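PDB 2QJC: diadenosine tetraphosphatase, putative from Trypanosoma brucei, which probably hydrolyses diadenosine tetraphosphate symmetrically, as a manganese-binding phosphoesterase of the calcineurin-like family. Local coordinates for residues Gly29-Val41 with Pro237-Gly249. Residues are numbered along the deposited sequence; the frame is centred on the assembly and turned at random.
Sequences GCRAQLEDLLRAV and PGGCIISVPGWNG
Helix 31-41 is the helix of a beta-alpha-beta unit, between parallel strands 21-24 and 49-52, in this calcineurin-like phosphoesterase; Val244 and Ile242 of strand 240-245, outermost in the same mixed sheet and hydrogen-bonded to strand 230-236, pack against it. The helix follows the metal-binding loop carrying His28. The two axes approach to 7.9 Å at 137°, an oblique, broadly antiparallel crossing, so contacts step from Val41 with Ile242 through Leu37 with Val244 to Cys30 with Trp247. Val244 points both methyls into the helix. CG1 lies 3.4 Å from Ala40 CB, tighter than usual for two carbons, while CG2 is 4.1 Å from Leu37 CB and also reaches the backbone at Gln33 O. Leu37 holds CG anti to its own N (chi1 -179°), which carries CD1 to 3.6 Å from Ile242 O; Leu231 and Ala233 of strand 230-236 pack on the same side chain. Farther along, Ile242 CG2 meets Val41 CG1 at 3.9 Å. Gln33, bent at chi2, lays its chain along the backbone of residues 245-247, with CG 3.7 Å from Trp247 N. Its amide plane is turned 41° from the indole plane. Cys30, the N-cap residue, puts SG 3.7 Å from Trp247 CB; the same SG lies 5.0 Å from the centroid of the Trp247 five-membered ring, an oblique sulfur-aromatic contact. No hydrogen bond or salt bridge crosses between the segments, so cohesion rests on van der Waals contact of methyls, sulfur and chain against backbone.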
# COMPACT_ATOMS: atom_id res chain seq x y z
N GLY A 29 -11.23 -1.41 4.02
CA GLY A 29 -12.60 -1.00 4.25
C GLY A 29 -12.91 -0.08 5.42
O GLY A 29 -14.08 0.08 5.77
N CYS A 30 -11.89 0.52 6.04
CA CYS A 30 -12.14 1.43 7.17
C CYS A 30 -12.32 2.87 6.66
O CYS A 30 -11.46 3.73 6.89
CB CYS A 30 -10.99 1.37 8.17
SG CYS A 30 -10.82 -0.22 9.02
N ARG A 31 -13.44 3.10 5.99
CA ARG A 31 -13.76 4.41 5.41
C ARG A 31 -13.80 5.56 6.42
O ARG A 31 -13.24 6.63 6.19
CB ARG A 31 -15.10 4.35 4.68
CG ARG A 31 -15.31 5.50 3.69
CD ARG A 31 -16.76 5.93 3.60
NE ARG A 31 -17.23 6.48 4.86
CZ ARG A 31 -18.10 5.87 5.67
NH1 ARG A 31 -18.58 4.68 5.35
NH2 ARG A 31 -18.47 6.44 6.81
N ALA A 32 -14.48 5.34 7.55
CA ALA A 32 -14.57 6.38 8.57
C ALA A 32 -13.17 6.84 8.95
O ALA A 32 -12.90 8.04 9.06
CB ALA A 32 -15.31 5.85 9.80
N GLN A 33 -12.29 5.86 9.16
CA GLN A 33 -10.90 6.12 9.53
C GLN A 33 -10.14 6.90 8.46
O GLN A 33 -9.32 7.76 8.77
CB GLN A 33 -10.18 4.80 9.81
CG GLN A 33 -10.52 4.14 11.15
CD GLN A 33 -11.99 3.83 11.31
OE1 GLN A 33 -12.62 3.23 10.43
NE2 GLN A 33 -12.55 4.22 12.45
N LEU A 34 -10.41 6.60 7.19
CA LEU A 34 -9.75 7.30 6.10
C LEU A 34 -10.19 8.77 6.11
O LEU A 34 -9.37 9.68 5.93
CB LEU A 34 -10.09 6.64 4.76
CG LEU A 34 -9.58 7.29 3.46
CD1 LEU A 34 -8.07 7.47 3.51
CD2 LEU A 34 -9.98 6.43 2.27
N GLU A 35 -11.48 9.00 6.32
CA GLU A 35 -12.01 10.37 6.36
C GLU A 35 -11.32 11.15 7.48
O GLU A 35 -10.95 12.31 7.30
CB GLU A 35 -13.51 10.35 6.62
CG GLU A 35 -14.31 9.65 5.55
CD GLU A 35 -15.74 9.40 5.97
OE1 GLU A 35 -16.05 9.52 7.18
OE2 GLU A 35 -16.56 9.06 5.08
N ASP A 36 -11.16 10.51 8.63
CA ASP A 36 -10.52 11.17 9.76
C ASP A 36 -9.07 11.50 9.42
O ASP A 36 -8.56 12.57 9.78
CB ASP A 36 -10.54 10.28 11.01
CG ASP A 36 -11.91 9.69 11.27
OD1 ASP A 36 -12.92 10.41 11.11
OD2 ASP A 36 -11.97 8.50 11.66
N LEU A 37 -8.40 10.59 8.72
CA LEU A 37 -7.01 10.82 8.35
C LEU A 37 -6.89 11.99 7.38
O LEU A 37 -5.96 12.80 7.48
CB LEU A 37 -6.41 9.55 7.72
CG LEU A 37 -4.93 9.67 7.31
CD1 LEU A 37 -4.09 10.10 8.50
CD2 LEU A 37 -4.43 8.35 6.76
N LEU A 38 -7.83 12.09 6.44
CA LEU A 38 -7.80 13.18 5.47
C LEU A 38 -7.96 14.53 6.17
O LEU A 38 -7.30 15.51 5.81
CB LEU A 38 -8.88 12.97 4.41
CG LEU A 38 -8.63 11.76 3.51
CD1 LEU A 38 -9.77 11.61 2.51
CD2 LEU A 38 -7.30 11.90 2.78
N ARG A 39 -8.83 14.58 7.17
CA ARG A 39 -9.02 15.80 7.95
C ARG A 39 -7.77 16.03 8.77
O ARG A 39 -7.35 17.16 8.99
CB ARG A 39 -10.23 15.69 8.90
CG ARG A 39 -11.58 15.83 8.22
CD ARG A 39 -12.70 15.96 9.26
NE ARG A 39 -12.93 14.71 9.99
CZ ARG A 39 -13.61 13.69 9.50
NH1 ARG A 39 -14.14 13.74 8.29
NH2 ARG A 39 -13.76 12.60 10.24
N ALA A 40 -7.16 14.93 9.22
CA ALA A 40 -5.95 15.00 10.03
C ALA A 40 -4.72 15.54 9.29
O ALA A 40 -3.73 15.92 9.93
CB ALA A 40 -5.64 13.62 10.62
N VAL A 41 -4.75 15.56 7.97
CA VAL A 41 -3.62 16.08 7.20
C VAL A 41 -4.02 17.34 6.44
O VAL A 41 -3.20 17.94 5.74
CB VAL A 41 -3.07 15.05 6.18
CG1 VAL A 41 -2.78 13.72 6.87
CG2 VAL A 41 -4.06 14.87 5.03
N PRO A 237 6.60 16.79 0.66
CA PRO A 237 7.96 16.67 1.17
C PRO A 237 8.12 16.54 2.69
O PRO A 237 7.26 16.98 3.46
CB PRO A 237 8.66 17.91 0.62
CG PRO A 237 7.55 18.92 0.60
CD PRO A 237 6.38 18.13 0.08
N GLY A 238 9.23 15.95 3.11
CA GLY A 238 9.49 15.78 4.53
C GLY A 238 9.52 14.32 4.96
O GLY A 238 10.51 13.85 5.50
N GLY A 239 8.42 13.61 4.71
CA GLY A 239 8.35 12.22 5.09
C GLY A 239 7.82 12.06 6.51
O GLY A 239 8.12 11.07 7.18
N CYS A 240 7.04 13.04 6.96
CA CYS A 240 6.47 13.01 8.30
C CYS A 240 5.26 12.08 8.37
O CYS A 240 4.42 12.04 7.47
CB CYS A 240 6.06 14.42 8.73
SG CYS A 240 7.45 15.54 9.03
N ILE A 241 5.17 11.33 9.47
CA ILE A 241 4.07 10.40 9.67
C ILE A 241 2.94 11.00 10.50
O ILE A 241 3.15 11.45 11.63
CB ILE A 241 4.56 9.10 10.37
CG1 ILE A 241 5.79 8.55 9.64
CG2 ILE A 241 3.46 8.06 10.39
CD1 ILE A 241 5.54 8.17 8.20
N ILE A 242 1.74 11.03 9.93
CA ILE A 242 0.55 11.53 10.61
C ILE A 242 -0.45 10.37 10.67
O ILE A 242 -0.73 9.73 9.66
CB ILE A 242 -0.11 12.69 9.84
CG1 ILE A 242 0.78 13.93 9.89
CG2 ILE A 242 -1.48 12.99 10.44
CD1 ILE A 242 0.23 15.11 9.12
N SER A 243 -0.98 10.11 11.86
CA SER A 243 -1.93 9.02 12.03
C SER A 243 -3.12 9.39 12.90
O SER A 243 -3.11 10.40 13.60
CB SER A 243 -1.24 7.80 12.64
OG SER A 243 -0.82 8.08 13.97
N VAL A 244 -4.15 8.55 12.84
CA VAL A 244 -5.37 8.72 13.61
C VAL A 244 -5.74 7.35 14.17
O VAL A 244 -5.22 6.32 13.71
CB VAL A 244 -6.54 9.23 12.75
CG1 VAL A 244 -6.23 10.61 12.19
CG2 VAL A 244 -6.82 8.25 11.62
N PRO A 245 -6.63 7.31 15.17
CA PRO A 245 -7.07 6.05 15.78
C PRO A 245 -7.67 5.08 14.75
O PRO A 245 -8.39 5.50 13.85
CB PRO A 245 -8.10 6.51 16.80
CG PRO A 245 -7.54 7.84 17.24
CD PRO A 245 -7.14 8.47 15.93
N GLY A 246 -7.37 3.79 14.91
CA GLY A 246 -7.91 2.80 14.00
C GLY A 246 -9.32 2.38 14.37
O GLY A 246 -9.90 2.90 15.32
N TRP A 247 -9.88 1.44 13.61
CA TRP A 247 -11.24 0.93 13.83
C TRP A 247 -11.34 0.08 15.10
O TRP A 247 -10.57 -0.86 15.28
CB TRP A 247 -11.68 0.11 12.61
CG TRP A 247 -13.07 -0.44 12.68
CD1 TRP A 247 -14.19 0.20 13.14
CD2 TRP A 247 -13.51 -1.73 12.22
NE1 TRP A 247 -15.29 -0.60 12.98
CE2 TRP A 247 -14.90 -1.79 12.42
CE3 TRP A 247 -12.85 -2.83 11.65
CZ2 TRP A 247 -15.67 -2.92 12.07
CZ3 TRP A 247 -13.61 -3.95 11.30
CH2 TRP A 247 -15.00 -3.98 11.52
N ASN A 248 -12.28 0.42 15.98
CA ASN A 248 -12.44 -0.32 17.23
C ASN A 248 -13.20 -1.64 17.09
O ASN A 248 -13.36 -2.37 18.07
CB ASN A 248 -13.12 0.54 18.30
CG ASN A 248 -14.54 0.94 17.93
OD1 ASN A 248 -15.27 0.17 17.29
ND2 ASN A 248 -14.95 2.13 18.34
N GLY A 249 -13.67 -1.93 15.88
CA GLY A 249 -14.40 -3.17 15.65
C GLY A 249 -15.89 -2.99 15.42
O GLY A 249 -16.63 -3.97 15.29